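Local coordinates for protein catalase (Corynebacterium glutamicum, PDB 4B7H) that breaks down hydrogen peroxide to water and oxygen at a haem iron, a reaction inhibited by nitric oxide bound to that iron, at residues A[62-70]-A[353-361]. Sequence-based numbering, arbitrary orientation.
With HEM (protoporphyrin IX containing Fe), chain E; NO (nitric oxide), chain F.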
# COMPACT_ATOMS: atom_id res chain seq x y z
N GLU A 62 7.40 5.95 8.57
CA GLU A 62 8.77 6.09 8.07
C GLU A 62 9.30 4.84 7.39
O GLU A 62 10.05 4.94 6.41
CB GLU A 62 9.73 6.49 9.19
CG GLU A 62 9.52 7.92 9.60
CD GLU A 62 10.52 8.44 10.61
OE1 GLU A 62 11.62 7.86 10.78
OE2 GLU A 62 10.20 9.47 11.24
N ASN A 63 8.95 3.67 7.91
CA ASN A 63 9.51 2.43 7.40
C ASN A 63 8.78 1.93 6.16
O ASN A 63 7.58 2.13 6.01
CB ASN A 63 9.50 1.33 8.46
CG ASN A 63 10.56 1.53 9.52
OD1 ASN A 63 11.58 2.20 9.30
ND2 ASN A 63 10.34 0.92 10.68
N VAL A 64 9.54 1.29 5.28
CA VAL A 64 9.06 0.71 4.04
C VAL A 64 9.63 -0.71 3.97
O VAL A 64 10.57 -1.03 4.69
CB VAL A 64 9.52 1.56 2.85
CG1 VAL A 64 8.88 2.94 2.94
CG2 VAL A 64 11.05 1.70 2.84
N PRO A 65 9.05 -1.59 3.13
CA PRO A 65 9.62 -2.93 3.04
C PRO A 65 11.09 -2.88 2.60
O PRO A 65 11.45 -2.17 1.66
CB PRO A 65 8.77 -3.60 1.95
CG PRO A 65 7.49 -2.81 1.94
CD PRO A 65 7.92 -1.40 2.20
N GLU A 66 11.94 -3.62 3.30
CA GLU A 66 13.33 -3.72 2.88
C GLU A 66 13.40 -4.63 1.65
O GLU A 66 12.48 -5.42 1.40
CB GLU A 66 14.20 -4.27 4.02
CG GLU A 66 13.96 -5.75 4.31
CD GLU A 66 14.72 -6.29 5.53
OE1 GLU A 66 15.08 -5.49 6.43
OE2 GLU A 66 14.96 -7.52 5.58
N ARG A 67 14.49 -4.55 0.89
CA ARG A 67 14.69 -5.46 -0.23
C ARG A 67 14.72 -6.92 0.23
O ARG A 67 15.27 -7.24 1.29
CB ARG A 67 16.04 -5.20 -0.88
CG ARG A 67 16.16 -3.88 -1.57
CD ARG A 67 17.66 -3.55 -1.69
NE ARG A 67 17.90 -2.38 -2.52
CZ ARG A 67 17.67 -1.13 -2.12
NH1 ARG A 67 17.21 -0.88 -0.89
NH2 ARG A 67 17.90 -0.13 -2.96
N ILE A 68 14.16 -7.80 -0.60
CA ILE A 68 14.43 -9.23 -0.48
C ILE A 68 14.99 -9.74 -1.81
O ILE A 68 14.32 -9.64 -2.84
CB ILE A 68 13.18 -10.04 -0.03
CG1 ILE A 68 13.52 -11.54 -0.00
CG2 ILE A 68 11.95 -9.76 -0.92
CD1 ILE A 68 12.41 -12.43 0.57
N PRO A 69 16.24 -10.25 -1.81
CA PRO A 69 17.24 -10.20 -0.75
C PRO A 69 18.04 -8.89 -0.86
O PRO A 69 17.55 -7.94 -1.49
CB PRO A 69 18.13 -11.42 -1.06
CG PRO A 69 17.85 -11.77 -2.52
CD PRO A 69 16.80 -10.82 -3.04
N HIS A 70 19.23 -8.85 -0.26
CA HIS A 70 20.14 -7.69 -0.30
C HIS A 70 19.61 -6.49 0.49
O HIS A 70 19.90 -5.34 0.16
CB HIS A 70 20.49 -7.28 -1.74
CG HIS A 70 21.27 -8.30 -2.52
ND1 HIS A 70 22.64 -8.20 -2.72
CD2 HIS A 70 20.87 -9.39 -3.22
CE1 HIS A 70 23.04 -9.21 -3.47
NE2 HIS A 70 21.99 -9.95 -3.78
N ALA A 353 12.00 -4.90 -11.24
CA ALA A 353 10.96 -3.88 -11.39
C ALA A 353 9.69 -4.33 -10.69
O ALA A 353 8.98 -3.51 -10.11
CB ALA A 353 10.69 -3.60 -12.86
N ASP A 354 9.40 -5.62 -10.74
CA ASP A 354 8.22 -6.14 -10.06
C ASP A 354 8.32 -5.84 -8.55
O ASP A 354 7.37 -5.33 -7.95
CB ASP A 354 8.06 -7.64 -10.30
CG ASP A 354 6.86 -8.21 -9.59
OD1 ASP A 354 5.73 -7.77 -9.91
OD2 ASP A 354 7.03 -9.07 -8.70
N GLN A 355 9.45 -6.17 -7.94
CA GLN A 355 9.58 -5.89 -6.51
C GLN A 355 9.56 -4.39 -6.23
O GLN A 355 8.95 -3.93 -5.25
CB GLN A 355 10.84 -6.51 -5.90
CG GLN A 355 10.87 -6.24 -4.39
CD GLN A 355 11.90 -7.03 -3.60
OE1 GLN A 355 12.35 -6.57 -2.54
NE2 GLN A 355 12.25 -8.22 -4.07
N GLN A 356 10.19 -3.61 -7.09
CA GLN A 356 10.29 -2.17 -6.88
C GLN A 356 8.94 -1.47 -6.94
O GLN A 356 8.68 -0.53 -6.18
CB GLN A 356 11.31 -1.57 -7.85
CG GLN A 356 12.73 -1.96 -7.45
CD GLN A 356 13.69 -2.06 -8.62
OE1 GLN A 356 13.35 -1.77 -9.77
NE2 GLN A 356 14.93 -2.48 -8.32
N ARG A 357 8.06 -1.94 -7.83
CA ARG A 357 6.70 -1.41 -7.90
C ARG A 357 6.00 -1.57 -6.54
O ARG A 357 5.20 -0.72 -6.17
CB ARG A 357 5.91 -2.13 -9.00
CG ARG A 357 6.36 -1.75 -10.40
CD ARG A 357 5.83 -2.70 -11.48
NE ARG A 357 6.54 -2.45 -12.73
CZ ARG A 357 7.10 -3.37 -13.51
NH1 ARG A 357 6.98 -4.67 -13.22
NH2 ARG A 357 7.77 -2.99 -14.59
N TYR A 358 6.29 -2.65 -5.83
CA TYR A 358 5.72 -2.89 -4.49
C TYR A 358 6.50 -2.18 -3.38
O TYR A 358 5.92 -1.49 -2.53
CB TYR A 358 5.72 -4.39 -4.20
CG TYR A 358 5.49 -4.73 -2.74
CD1 TYR A 358 4.26 -4.51 -2.14
CD2 TYR A 358 6.52 -5.23 -1.95
CE1 TYR A 358 4.05 -4.79 -0.81
CE2 TYR A 358 6.32 -5.53 -0.61
CZ TYR A 358 5.08 -5.30 -0.04
OH TYR A 358 4.84 -5.57 1.28
N ARG A 359 7.82 -2.38 -3.37
CA ARG A 359 8.70 -1.93 -2.31
C ARG A 359 8.72 -0.41 -2.19
O ARG A 359 8.77 0.14 -1.09
CB ARG A 359 10.12 -2.47 -2.60
CG ARG A 359 11.16 -1.97 -1.65
CD ARG A 359 12.47 -2.68 -1.85
NE ARG A 359 13.25 -2.30 -3.03
CZ ARG A 359 13.95 -1.18 -3.14
NH1 ARG A 359 13.90 -0.25 -2.19
NH2 ARG A 359 14.69 -0.97 -4.24
N ILE A 360 8.71 0.25 -3.34
CA ILE A 360 8.78 1.70 -3.40
C ILE A 360 7.41 2.27 -3.80
O ILE A 360 6.83 3.04 -3.04
CB ILE A 360 9.85 2.18 -4.39
CG1 ILE A 360 11.21 1.54 -4.06
CG2 ILE A 360 9.95 3.70 -4.36
CD1 ILE A 360 12.24 1.69 -5.18
N GLY A 361 6.90 1.88 -4.97
CA GLY A 361 5.61 2.33 -5.43
C GLY A 361 5.55 2.33 -6.94
O GLY A 361 6.59 2.25 -7.61
CHA HEM E . 18.54 -7.71 -5.29
CHB HEM E . 15.93 -10.97 -7.76
CHC HEM E . 20.02 -13.33 -8.83
CHD HEM E . 22.46 -9.33 -7.71
C1A HEM E . 17.48 -8.39 -5.85
C2A HEM E . 16.08 -8.00 -5.77
C3A HEM E . 15.38 -8.90 -6.47
C4A HEM E . 16.29 -9.89 -7.00
CMA HEM E . 13.87 -8.95 -6.72
CAA HEM E . 15.55 -6.76 -5.02
CBA HEM E . 15.59 -5.56 -5.96
CGA HEM E . 14.92 -4.34 -5.38
O1A HEM E . 15.44 -3.23 -5.61
O2A HEM E . 13.87 -4.46 -4.69
C1B HEM E . 16.80 -11.92 -8.25
C2B HEM E . 16.44 -13.12 -8.97
C3B HEM E . 17.58 -13.79 -9.24
C4B HEM E . 18.68 -13.00 -8.72
CMB HEM E . 14.98 -13.52 -9.30
CAB HEM E . 17.80 -15.11 -10.00
CBB HEM E . 16.97 -15.54 -10.94
C1C HEM E . 21.04 -12.39 -8.78
C2C HEM E . 22.33 -12.44 -9.45
C3C HEM E . 22.99 -11.31 -9.12
C4C HEM E . 22.13 -10.53 -8.27
CMC HEM E . 22.82 -13.61 -10.34
CAC HEM E . 24.38 -10.81 -9.58
CBC HEM E . 24.92 -11.14 -10.77
C1D HEM E . 21.65 -8.58 -6.90
C2D HEM E . 22.09 -7.39 -6.25
C3D HEM E . 20.89 -6.87 -5.50
C4D HEM E . 19.82 -7.80 -5.78
CMD HEM E . 23.48 -6.77 -6.30
CAD HEM E . 20.85 -5.60 -4.67
CBD HEM E . 20.75 -4.41 -5.62
CGD HEM E . 20.82 -3.19 -4.74
O1D HEM E . 19.82 -2.44 -4.65
O2D HEM E . 21.88 -2.98 -4.11
NA HEM E . 17.58 -9.54 -6.62
NB HEM E . 18.17 -11.87 -8.11
NC HEM E . 20.94 -11.20 -8.08
ND HEM E . 20.31 -8.81 -6.60
FE HEM E . 19.27 -10.38 -7.31
N NO F . 19.55 -11.31 -5.91
O NO F . 19.92 -12.21 -5.37
O HOH W 1 12.96 -0.15 0.50
O HOH W 2 10.62 -5.45 -0.64
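R359, the last residue of helix 343-359, lays its side chain past P65 and R67 of the loop 62-70 to reach a haem propionate. Beyond CB, with CG anti to the backbone N (chi1 175°), R359 CG lies 3.3 Å from P65 O. CD follows between that carbonyl and the propionate. There the chain bends (chi3 75°), which turns the guanidinium edge-on to the carboxylate: R359 NE donates to HEM O2A at 2.8 Å and R359 NH2 to HEM O1A at 2.7 Å, while Q356 NE2 also donates to O1A. R359 NH1 meets a water that bridges to P65 O and also donates to E324 O, which accepts from R67 NH1 as well; R359 NH2 donates to I326 O. R67 CG lies over one guanidinium face and I360 CD1 over the opposite one, both toward the rim; the two guanidinium planes are 31° apart. R67 NE bonds the other propionate at HEM O1D, and the two carboxylates would be expected to balance the close approach of the cations. Beside them the extended Q355 pairs its amide with the backbone of I68, OE1 accepting from I68 N (2.9 Å) and NE2 giving to I68 O (2.8 Å), both nearly straight. P65 CG packs obliquely on Y358, whose hydroxyl bonds N63 O of a second subunit. The helix thus holds one propionate and the loop the other, with R106 also bonded to the haem. The chain runs on to H70, one ring face over HEM C3D and the nitric oxide oxygen at its edge, in the distal pocket characteristic of haem catalases.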